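Local structure of succinoglycan biosynthesis protein (Bacillus cereus ATCC 14579, 2QGM) at residues 69-74 against 430-435; 75-80 against 98-103; 106-111 against 292-297; 143-148 against 302-307. The protein is probably a hydrolase-related member of the erythromycin esterase-like family, possibly acting in polysaccharide biosynthesis, with no established substrate. All coordinates share one frame; numbering follows the deposited sequence.

Interaction 1 of 4, residues 69-74 against 430-435; sequences KMIGNA and FDIIFH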
# COMPACT_ATOMS: atom_id res chain seq x y z
N LYS A 69 7.37 19.34 -7.09
CA LYS A 69 7.26 20.53 -6.27
C LYS A 69 6.33 20.30 -5.08
O LYS A 69 6.55 20.85 -4.00
CB LYS A 69 6.76 21.70 -7.13
CG LYS A 69 7.53 21.83 -8.45
CD LYS A 69 7.27 23.15 -9.16
CE LYS A 69 5.84 23.27 -9.65
NZ LYS A 69 5.66 24.56 -10.38
N MSE A 70 5.31 19.47 -5.28
CA MSE A 70 4.37 19.15 -4.20
C MSE A 70 5.02 18.28 -3.14
O MSE A 70 4.90 18.53 -1.93
CB MSE A 70 3.15 18.40 -4.75
CG MSE A 70 2.24 19.17 -5.69
SE MSE A 70 0.87 18.02 -6.42
CE MSE A 70 0.24 19.15 -7.84
N ILE A 71 5.70 17.22 -3.59
CA ILE A 71 6.34 16.27 -2.69
C ILE A 71 7.48 16.89 -1.91
O ILE A 71 7.67 16.59 -0.73
CB ILE A 71 6.89 15.05 -3.45
CG1 ILE A 71 5.78 14.39 -4.27
CG2 ILE A 71 7.47 14.04 -2.47
CD1 ILE A 71 4.59 13.98 -3.46
N GLY A 72 8.25 17.75 -2.57
CA GLY A 72 9.37 18.38 -1.91
C GLY A 72 10.40 17.34 -1.53
O GLY A 72 10.70 16.43 -2.31
N ASN A 73 10.94 17.46 -0.32
CA ASN A 73 11.96 16.53 0.14
C ASN A 73 11.43 15.45 1.08
O ASN A 73 12.19 14.87 1.84
CB ASN A 73 13.10 17.29 0.81
CG ASN A 73 12.61 18.30 1.82
OD1 ASN A 73 11.97 17.94 2.81
ND2 ASN A 73 12.92 19.57 1.59
N ALA A 74 10.13 15.20 1.03
CA ALA A 74 9.54 14.17 1.88
C ALA A 74 10.18 12.82 1.56
O ALA A 74 10.38 12.49 0.39
CB ALA A 74 8.03 14.10 1.65
N PHE A 430 -6.24 13.11 2.46
CA PHE A 430 -5.14 13.20 1.51
C PHE A 430 -4.54 14.59 1.30
O PHE A 430 -5.27 15.59 1.17
CB PHE A 430 -5.61 12.68 0.14
CG PHE A 430 -6.41 11.40 0.21
CD1 PHE A 430 -5.86 10.23 0.74
CD2 PHE A 430 -7.71 11.35 -0.30
CE1 PHE A 430 -6.58 9.03 0.75
CE2 PHE A 430 -8.45 10.16 -0.29
CZ PHE A 430 -7.88 9.00 0.23
N ASP A 431 -3.21 14.66 1.23
CA ASP A 431 -2.54 15.94 1.00
C ASP A 431 -2.74 16.27 -0.48
O ASP A 431 -3.01 17.42 -0.85
CB ASP A 431 -1.03 15.81 1.26
CG ASP A 431 -0.71 15.54 2.72
OD1 ASP A 431 -1.23 16.26 3.60
OD2 ASP A 431 0.09 14.61 3.00
N ILE A 432 -2.62 15.24 -1.30
CA ILE A 432 -2.71 15.32 -2.75
C ILE A 432 -3.59 14.20 -3.29
O ILE A 432 -3.72 13.15 -2.66
CB ILE A 432 -1.30 15.15 -3.38
CG1 ILE A 432 -0.36 16.22 -2.84
CG2 ILE A 432 -1.36 15.23 -4.90
CD1 ILE A 432 1.10 15.90 -3.05
N ILE A 433 -4.20 14.43 -4.44
CA ILE A 433 -5.00 13.38 -5.06
C ILE A 433 -4.72 13.40 -6.55
O ILE A 433 -4.33 14.43 -7.11
CB ILE A 433 -6.54 13.58 -4.87
CG1 ILE A 433 -6.99 14.91 -5.48
CG2 ILE A 433 -6.90 13.50 -3.40
CD1 ILE A 433 -8.49 14.99 -5.66
N PHE A 434 -4.85 12.24 -7.19
CA PHE A 434 -4.73 12.16 -8.64
C PHE A 434 -6.07 11.60 -9.06
O PHE A 434 -6.48 10.51 -8.64
CB PHE A 434 -3.54 11.31 -9.12
CG PHE A 434 -3.61 9.84 -8.76
CD1 PHE A 434 -4.04 8.89 -9.69
CD2 PHE A 434 -3.16 9.40 -7.51
CE1 PHE A 434 -4.02 7.52 -9.38
CE2 PHE A 434 -3.14 8.05 -7.20
CZ PHE A 434 -3.57 7.10 -8.13
N HIS A 435 -6.78 12.38 -9.86
CA HIS A 435 -8.09 12.00 -10.33
C HIS A 435 -8.08 11.46 -11.75
O HIS A 435 -7.36 11.98 -12.62
CB HIS A 435 -9.04 13.21 -10.26
CG HIS A 435 -10.47 12.87 -10.53
ND1 HIS A 435 -11.24 12.14 -9.65
CD2 HIS A 435 -11.27 13.13 -11.60
CE1 HIS A 435 -12.45 11.97 -10.16
NE2 HIS A 435 -12.49 12.56 -11.35
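Met70 and Ile432 carry this contact, with Ile71 as a third member. The selenomethionine side chain of Met70 lies at an oblique angle across both arms of Ile432, the CG2 methyl and the CD1 end. Its CB comes 3.7 Å from Ile432 CD1. Further out, Met70 SE sits 3.9 Å from Ile432 CG2 and 4.0 Å from Ile432 CD1, so the chain runs over both methyl groups. This follows from the torsions of Met70: CG is anti to the carbonyl carbon (chi1 -66°), and the chain stays extended beyond it. Ile71 meets the same isoleucine at about a right angle, and its CD1 lies 4.0 Å from Ile432 CD1. That one methyl is thus touched by two successive residues of the helix.

The contact joins the end of helix 65-71 to the start of strand 432-439, within an alpha/beta fold built on a mixed central sheet. Gly72, with positive phi, ends the helix, and a type II' turn from Ile71 to Ala74 leads the chain away towards strand 76-79. All three touching side chains are buried. Met70 also packs on Leu387 and Asp389 of strand 385-389, and Ile71 reaches Val337 of strand 336-344 and Met104 of helix 87-104.

Interaction 2 of 4, residues 75-80 against 98-103; sequences QYVGLG and KYLVTE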
# COMPACT_ATOMS: atom_id res chain seq x y z
N GLN A 75 10.51 12.05 2.60
CA GLN A 75 11.14 10.74 2.39
C GLN A 75 10.13 9.59 2.29
O GLN A 75 10.51 8.48 1.92
CB GLN A 75 12.14 10.44 3.51
CG GLN A 75 13.29 11.43 3.63
CD GLN A 75 14.23 11.07 4.76
OE1 GLN A 75 13.79 10.87 5.89
NE2 GLN A 75 15.52 10.97 4.47
N TYR A 76 8.87 9.84 2.64
CA TYR A 76 7.84 8.80 2.55
C TYR A 76 6.64 9.30 1.75
O TYR A 76 6.09 10.36 2.04
CB TYR A 76 7.31 8.39 3.93
CG TYR A 76 8.32 7.73 4.83
CD1 TYR A 76 9.27 8.48 5.50
CD2 TYR A 76 8.27 6.36 5.07
CE1 TYR A 76 10.15 7.89 6.40
CE2 TYR A 76 9.14 5.75 5.97
CZ TYR A 76 10.08 6.52 6.64
OH TYR A 76 10.90 5.96 7.58
N VAL A 77 6.23 8.53 0.75
CA VAL A 77 5.07 8.91 -0.06
C VAL A 77 4.06 7.77 -0.11
O VAL A 77 4.40 6.66 -0.52
CB VAL A 77 5.48 9.29 -1.51
CG1 VAL A 77 4.23 9.42 -2.39
CG2 VAL A 77 6.25 10.60 -1.53
N GLY A 78 2.83 8.05 0.30
CA GLY A 78 1.79 7.03 0.25
C GLY A 78 1.05 7.18 -1.06
O GLY A 78 0.62 8.28 -1.40
N LEU A 79 0.89 6.08 -1.79
CA LEU A 79 0.22 6.10 -3.09
C LEU A 79 -1.01 5.21 -3.04
O LEU A 79 -0.92 3.99 -3.15
CB LEU A 79 1.16 5.58 -4.18
CG LEU A 79 2.55 6.21 -4.30
CD1 LEU A 79 3.43 5.36 -5.21
CD2 LEU A 79 2.42 7.64 -4.83
N GLY A 80 -2.18 5.82 -2.88
CA GLY A 80 -3.41 5.05 -2.79
C GLY A 80 -4.08 4.67 -4.10
O GLY A 80 -3.62 5.03 -5.19
N LYS A 98 7.43 5.07 -11.42
CA LYS A 98 8.57 5.25 -12.31
C LYS A 98 9.15 6.66 -12.20
O LYS A 98 10.37 6.84 -12.20
CB LYS A 98 8.15 4.95 -13.75
CG LYS A 98 9.33 4.74 -14.68
CD LYS A 98 8.86 4.32 -16.07
CE LYS A 98 10.03 4.07 -16.99
NZ LYS A 98 9.57 3.81 -18.37
N TYR A 99 8.28 7.66 -12.10
CA TYR A 99 8.74 9.04 -11.97
C TYR A 99 9.49 9.24 -10.65
O TYR A 99 10.57 9.83 -10.62
CB TYR A 99 7.55 10.00 -12.05
CG TYR A 99 7.94 11.45 -11.88
CD1 TYR A 99 8.62 12.13 -12.88
CD2 TYR A 99 7.66 12.12 -10.69
CE1 TYR A 99 9.00 13.47 -12.71
CE2 TYR A 99 8.03 13.45 -10.51
CZ TYR A 99 8.70 14.11 -11.52
OH TYR A 99 9.10 15.42 -11.33
N LEU A 100 8.91 8.75 -9.55
CA LEU A 100 9.56 8.89 -8.24
C LEU A 100 10.93 8.22 -8.21
O LEU A 100 11.88 8.76 -7.63
CB LEU A 100 8.68 8.27 -7.14
CG LEU A 100 7.37 8.99 -6.82
CD1 LEU A 100 6.70 8.28 -5.65
CD2 LEU A 100 7.62 10.45 -6.48
N VAL A 101 11.05 7.05 -8.83
CA VAL A 101 12.32 6.34 -8.83
C VAL A 101 13.37 7.02 -9.70
O VAL A 101 14.48 7.29 -9.25
CB VAL A 101 12.14 4.87 -9.30
CG1 VAL A 101 13.49 4.20 -9.49
CG2 VAL A 101 11.34 4.08 -8.28
N THR A 102 13.00 7.32 -10.94
CA THR A 102 13.91 7.93 -11.90
C THR A 102 14.21 9.42 -11.74
O THR A 102 15.31 9.86 -12.08
CB THR A 102 13.42 7.71 -13.34
OG1 THR A 102 12.15 8.36 -13.50
CG2 THR A 102 13.26 6.23 -13.63
N GLU A 103 13.26 10.20 -11.23
CA GLU A 103 13.45 11.65 -11.09
C GLU A 103 13.55 12.19 -9.65
O GLU A 103 14.03 13.30 -9.45
CB GLU A 103 12.31 12.39 -11.81
CG GLU A 103 12.23 12.15 -13.32
CD GLU A 103 13.51 12.52 -14.06
OE1 GLU A 103 14.15 13.52 -13.67
OE2 GLU A 103 13.87 11.82 -15.02
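Leu100 of helix 87-104 meets Val77 and Leu79 of strand 76-79 through apolar contacts alone. One methyl group does the touching. Leu100 CD1 lies 4.2 Å from Val77 CG1 and 4.4 Å from Leu79 CD2. Val77 and Leu79 are two apart in the strand, so both side chains point to the helix, while Gly78 between them adds no side chain. The Leu100 side chain is set with CG anti to the carbonyl carbon (chi1 -69°) and CD1 continuing the chain outward (chi2 -176°). This carries the methyl across to the strand. The distances are those of loose van der Waals contact, and the buried area is small, 91 Å² over both sides.

The polar interactions stay within the helix. Thr102 OG1 donates to Lys98 O at 2.7 Å, and Thr102 N donates to the same oxygen at 3.0 Å. The two donors reach Lys98 O from opposite faces of its carbonyl plane, and the hydroxyl is tilted 32° from that plane. Thr102, near the end of helix 87-104, thus returns its hydroxyl to the backbone one turn back.

Strand 76-79, helix 87-104 and strand 108-111 follow one another in the chain as a beta-alpha-beta unit, with strand 301-304 lying between the two strands in the sheet. Phe106, in the loop after the helix, packs on both Val77 and Leu100. Val77 and Leu79 also touch Ile339 of strand 336-344. On another side of the helix, Val101 meets Trp151 and Tyr155 of helix 143-157.

Interaction 3 of 4, residues 106-111 against 292-297; sequences FTNFAM and WAQETF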
# COMPACT_ATOMS: atom_id res chain seq x y z
N PHE A 106 13.51 7.80 -5.31
CA PHE A 106 12.80 6.87 -4.43
C PHE A 106 13.37 5.49 -4.72
O PHE A 106 13.61 5.14 -5.88
CB PHE A 106 11.29 6.96 -4.66
CG PHE A 106 10.64 8.07 -3.88
CD1 PHE A 106 10.03 7.82 -2.66
CD2 PHE A 106 10.70 9.39 -4.34
CE1 PHE A 106 9.48 8.86 -1.89
CE2 PHE A 106 10.16 10.44 -3.59
CZ PHE A 106 9.55 10.18 -2.37
N THR A 107 13.59 4.70 -3.67
CA THR A 107 14.23 3.40 -3.83
C THR A 107 13.56 2.21 -3.16
O THR A 107 13.76 1.06 -3.57
CB THR A 107 15.66 3.48 -3.31
OG1 THR A 107 15.63 4.03 -1.98
CG2 THR A 107 16.50 4.39 -4.20
N ASN A 108 12.77 2.46 -2.13
CA ASN A 108 12.09 1.38 -1.42
C ASN A 108 10.63 1.31 -1.84
O ASN A 108 9.89 2.28 -1.70
CB ASN A 108 12.16 1.60 0.09
CG ASN A 108 13.57 1.80 0.58
OD1 ASN A 108 13.86 2.74 1.33
ND2 ASN A 108 14.47 0.92 0.16
N PHE A 109 10.23 0.16 -2.38
CA PHE A 109 8.85 0.00 -2.79
C PHE A 109 8.17 -0.94 -1.80
O PHE A 109 8.37 -2.16 -1.86
CB PHE A 109 8.78 -0.57 -4.21
CG PHE A 109 7.38 -0.68 -4.74
CD1 PHE A 109 6.67 0.45 -5.14
CD2 PHE A 109 6.75 -1.93 -4.79
CE1 PHE A 109 5.35 0.35 -5.58
CE2 PHE A 109 5.43 -2.04 -5.23
CZ PHE A 109 4.73 -0.90 -5.63
N ALA A 110 7.38 -0.37 -0.89
CA ALA A 110 6.67 -1.14 0.14
C ALA A 110 5.22 -1.30 -0.28
O ALA A 110 4.46 -0.32 -0.32
CB ALA A 110 6.77 -0.41 1.49
N MSE A 111 4.83 -2.53 -0.58
CA MSE A 111 3.48 -2.81 -1.06
C MSE A 111 2.60 -3.55 -0.06
O MSE A 111 3.10 -4.28 0.78
CB MSE A 111 3.57 -3.64 -2.36
CG MSE A 111 2.23 -3.90 -3.05
SE MSE A 111 2.39 -5.04 -4.60
CE MSE A 111 1.73 -3.85 -5.94
N TRP A 292 10.74 0.50 8.64
CA TRP A 292 11.89 -0.37 8.75
C TRP A 292 12.66 -0.32 7.43
O TRP A 292 13.89 -0.32 7.40
CB TRP A 292 11.47 -1.82 9.03
CG TRP A 292 12.57 -2.80 8.79
CD1 TRP A 292 13.59 -3.13 9.64
CD2 TRP A 292 12.80 -3.53 7.58
NE1 TRP A 292 14.44 -4.02 9.04
CE2 TRP A 292 13.98 -4.29 7.77
CE3 TRP A 292 12.13 -3.62 6.35
CZ2 TRP A 292 14.51 -5.12 6.77
CZ3 TRP A 292 12.65 -4.45 5.37
CH2 TRP A 292 13.83 -5.19 5.58
N ALA A 293 11.93 -0.28 6.32
CA ALA A 293 12.55 -0.24 5.01
C ALA A 293 13.39 1.02 4.83
O ALA A 293 14.51 0.97 4.32
CB ALA A 293 11.50 -0.33 3.93
N GLN A 294 12.83 2.15 5.25
CA GLN A 294 13.51 3.43 5.12
C GLN A 294 14.77 3.50 5.98
O GLN A 294 15.84 3.89 5.50
CB GLN A 294 12.58 4.57 5.53
CG GLN A 294 13.22 5.95 5.49
CD GLN A 294 13.73 6.33 4.12
OE1 GLN A 294 13.12 6.00 3.10
NE2 GLN A 294 14.84 7.05 4.08
N GLU A 295 14.66 3.09 7.24
CA GLU A 295 15.80 3.15 8.13
C GLU A 295 16.89 2.14 7.81
O GLU A 295 18.05 2.35 8.14
CB GLU A 295 15.36 2.98 9.59
CG GLU A 295 14.70 1.66 9.90
CD GLU A 295 14.37 1.51 11.38
OE1 GLU A 295 15.31 1.32 12.19
OE2 GLU A 295 13.18 1.59 11.73
N THR A 296 16.52 1.05 7.15
CA THR A 296 17.49 0.01 6.81
C THR A 296 18.21 0.23 5.50
O THR A 296 19.43 0.07 5.42
CB THR A 296 16.81 -1.37 6.76
OG1 THR A 296 16.16 -1.61 8.02
CG2 THR A 296 17.84 -2.46 6.51
N PHE A 297 17.47 0.63 4.47
CA PHE A 297 18.05 0.81 3.15
C PHE A 297 18.31 2.26 2.73
O PHE A 297 19.03 2.51 1.77
CB PHE A 297 17.16 0.11 2.13
CG PHE A 297 17.00 -1.36 2.39
CD1 PHE A 297 18.10 -2.21 2.28
CD2 PHE A 297 15.77 -1.89 2.77
CE1 PHE A 297 17.98 -3.58 2.55
CE2 PHE A 297 15.64 -3.26 3.05
CZ PHE A 297 16.74 -4.11 2.94
O HOH W 1 16.84 1.96 -0.65
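Asn108 faces Ala293 and Phe297 where strand 108-111, in the central mixed sheet of the alpha/beta fold, packs against the last turns of helix 276-297. The axes of the two short segments run nearly antiparallel, at 159°, and come within 9.1 Å of each other. Asn108 has the largest share of the buried surface. It points its side chain at the helix, with CG anti to the carbonyl carbon, and its amide lies beside the carbonyl of Ala293 and the CB of Phe297.

Ala293 has the CA nearest to that of Asn108. Its small side chain is consistent with the close approach of the backbones: Asn108 CB and Ala293 CB are 4.3 Å apart. Ala293 also packs on Ile168 of the edge strand 166-171.

Phe297 meets Asn108 at its CB, and its ring turns off towards Trp255. The amide plane of Asn108 and the phenyl plane are 52° apart. Beside them, Gln294 bends at chi2 and brings its amide close to that of Asn108, the two planes standing 70° apart. Gln294 OE1 is hydrogen-bonded to Thr301.

One water molecule links the loop just before the strand to the helix end. It lies 2.7 Å from Thr107 OG1 in a hydrogen bond and donates a weak one to Phe297 O, at 3.3 Å.

Interaction 4 of 4, residues 143-148 against 302-307; sequences DEIIAM and MVWAHN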
# COMPACT_ATOMS: atom_id res chain seq x y z
N ASP A 143 -2.20 -7.60 -15.48
CA ASP A 143 -1.21 -7.22 -16.48
C ASP A 143 -0.60 -5.87 -16.11
O ASP A 143 0.60 -5.66 -16.28
CB ASP A 143 -1.86 -7.10 -17.87
CG ASP A 143 -2.35 -8.43 -18.41
OD1 ASP A 143 -1.73 -9.47 -18.09
OD2 ASP A 143 -3.34 -8.42 -19.17
N GLU A 144 -1.44 -4.98 -15.59
CA GLU A 144 -1.01 -3.64 -15.20
C GLU A 144 0.09 -3.66 -14.14
O GLU A 144 1.12 -3.00 -14.30
CB GLU A 144 -2.21 -2.82 -14.69
CG GLU A 144 -3.30 -2.55 -15.73
CD GLU A 144 -4.39 -3.63 -15.77
OE1 GLU A 144 -4.23 -4.67 -15.11
OE2 GLU A 144 -5.41 -3.43 -16.47
N ILE A 145 -0.13 -4.40 -13.06
CA ILE A 145 0.85 -4.47 -11.98
C ILE A 145 2.08 -5.28 -12.37
O ILE A 145 3.21 -4.89 -12.07
CB ILE A 145 0.21 -5.04 -10.68
CG1 ILE A 145 -0.89 -4.10 -10.20
CG2 ILE A 145 1.27 -5.20 -9.59
CD1 ILE A 145 -1.65 -4.55 -8.97
N ILE A 146 1.88 -6.41 -13.04
CA ILE A 146 3.01 -7.23 -13.45
C ILE A 146 3.93 -6.45 -14.38
O ILE A 146 5.14 -6.64 -14.34
CB ILE A 146 2.53 -8.52 -14.11
CG1 ILE A 146 1.80 -9.36 -13.06
CG2 ILE A 146 3.71 -9.28 -14.70
CD1 ILE A 146 1.10 -10.56 -13.61
N ALA A 147 3.36 -5.56 -15.17
CA ALA A 147 4.16 -4.74 -16.08
C ALA A 147 5.10 -3.86 -15.26
O ALA A 147 6.23 -3.63 -15.66
CB ALA A 147 3.26 -3.88 -16.96
N MSE A 148 4.62 -3.38 -14.11
CA MSE A 148 5.45 -2.54 -13.25
C MSE A 148 6.56 -3.36 -12.62
O MSE A 148 7.70 -2.93 -12.57
CB MSE A 148 4.60 -1.88 -12.16
CG MSE A 148 5.39 -1.12 -11.10
SE MSE A 148 4.22 -0.39 -9.76
CE MSE A 148 3.60 -2.02 -8.95
N MSE A 302 8.27 4.51 -0.88
CA MSE A 302 6.94 4.61 -1.47
C MSE A 302 6.07 3.54 -0.82
O MSE A 302 6.48 2.39 -0.68
CB MSE A 302 7.01 4.35 -2.97
CG MSE A 302 7.86 5.33 -3.77
SE MSE A 302 8.23 4.65 -5.56
CE MSE A 302 9.59 3.39 -5.07
N VAL A 303 4.86 3.92 -0.42
CA VAL A 303 3.93 2.97 0.18
C VAL A 303 2.74 2.83 -0.77
O VAL A 303 1.96 3.76 -0.97
CB VAL A 303 3.45 3.43 1.57
CG1 VAL A 303 2.39 2.46 2.12
CG2 VAL A 303 4.64 3.50 2.51
N TRP A 304 2.64 1.65 -1.39
CA TRP A 304 1.56 1.35 -2.32
C TRP A 304 0.50 0.56 -1.58
O TRP A 304 0.76 -0.55 -1.09
CB TRP A 304 2.12 0.52 -3.48
CG TRP A 304 1.09 0.02 -4.47
CD1 TRP A 304 0.00 -0.76 -4.21
CD2 TRP A 304 1.11 0.22 -5.89
NE1 TRP A 304 -0.65 -1.07 -5.39
CE2 TRP A 304 0.02 -0.49 -6.43
CE3 TRP A 304 1.96 0.91 -6.77
CZ2 TRP A 304 -0.26 -0.51 -7.81
CZ3 TRP A 304 1.69 0.89 -8.13
CH2 TRP A 304 0.59 0.18 -8.64
N ALA A 305 -0.70 1.11 -1.48
CA ALA A 305 -1.78 0.42 -0.77
C ALA A 305 -3.10 1.06 -1.13
O ALA A 305 -3.13 2.01 -1.91
CB ALA A 305 -1.54 0.52 0.74
N HIS A 306 -4.18 0.54 -0.58
CA HIS A 306 -5.49 1.11 -0.85
C HIS A 306 -5.55 2.49 -0.19
O HIS A 306 -4.82 2.76 0.75
CB HIS A 306 -6.58 0.22 -0.25
CG HIS A 306 -7.95 0.57 -0.72
ND1 HIS A 306 -8.63 1.69 -0.30
CD2 HIS A 306 -8.77 -0.05 -1.61
CE1 HIS A 306 -9.80 1.75 -0.91
NE2 HIS A 306 -9.91 0.71 -1.71
N ASN A 307 -6.43 3.35 -0.69
CA ASN A 307 -6.63 4.68 -0.10
C ASN A 307 -6.80 4.55 1.40
O ASN A 307 -6.25 5.33 2.18
CB ASN A 307 -7.90 5.35 -0.64
CG ASN A 307 -7.70 6.04 -1.97
OD1 ASN A 307 -6.57 6.24 -2.43
ND2 ASN A 307 -8.80 6.45 -2.58
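Met148 and Trp304 both have CG anti to the backbone N, which sends the two side chains out to meet from opposite directions. The selenomethionine then runs straight to SE and bends at chi3 (67°). This bend lays its CE methyl over one face of the Trp304 ring. Met148 CE is 3.9 Å from the centroid of the six-membered ring of Trp304 and 25° off the ring normal, which makes a CH-pi contact. The selenium stands more obliquely, 4.2 Å from the same Trp304 centroid. Its closest approach is to the outer rim of the ring, with Met148 SE 3.3 Å from Trp304 CZ3. The selenium gives a Met-aromatic contact, selenium standing in for sulfur.

Helix 143-157 here packs on the C-terminal end of strand 301-304, which belongs to the parallel part of the central mixed sheet of the alpha/beta fold. One helical turn before Met148, Ile145 adds a weaker apolar touch, its CG1 lying 4.4 Å from Trp304 CZ2.

Other residues fix the indole further. Trp304 NE1 is hydrogen-bonded to the hydroxyl of Tyr140, and Lys93 of helix 87-104 makes a cation-pi contact with the ring. Met111 of strand 108-111 touches Ile145, Met148 and Trp304.

Overall arrangement
All four contacts reach one mixed central sheet. Interactions 1 and 2 are closest, with centres about 10 Å apart; interactions 1 and 3 are farthest, at about 19 Å. Along the chain, the segments of interactions 2, 3 and 4 all fall between those of interaction 1, which brings near-terminal parts of the chain together. Interaction 2 closes before the other two open, and interactions 3 and 4 alternate. Strand 301-304 of interaction 4 lies between strand 76-79 of interaction 2 and strand 108-111 of interaction 3, with probable backbone hydrogen bonds to both. Helices from distant parts of the chain thus pack on the same sheet, three of the four contacts on these neighbouring strands.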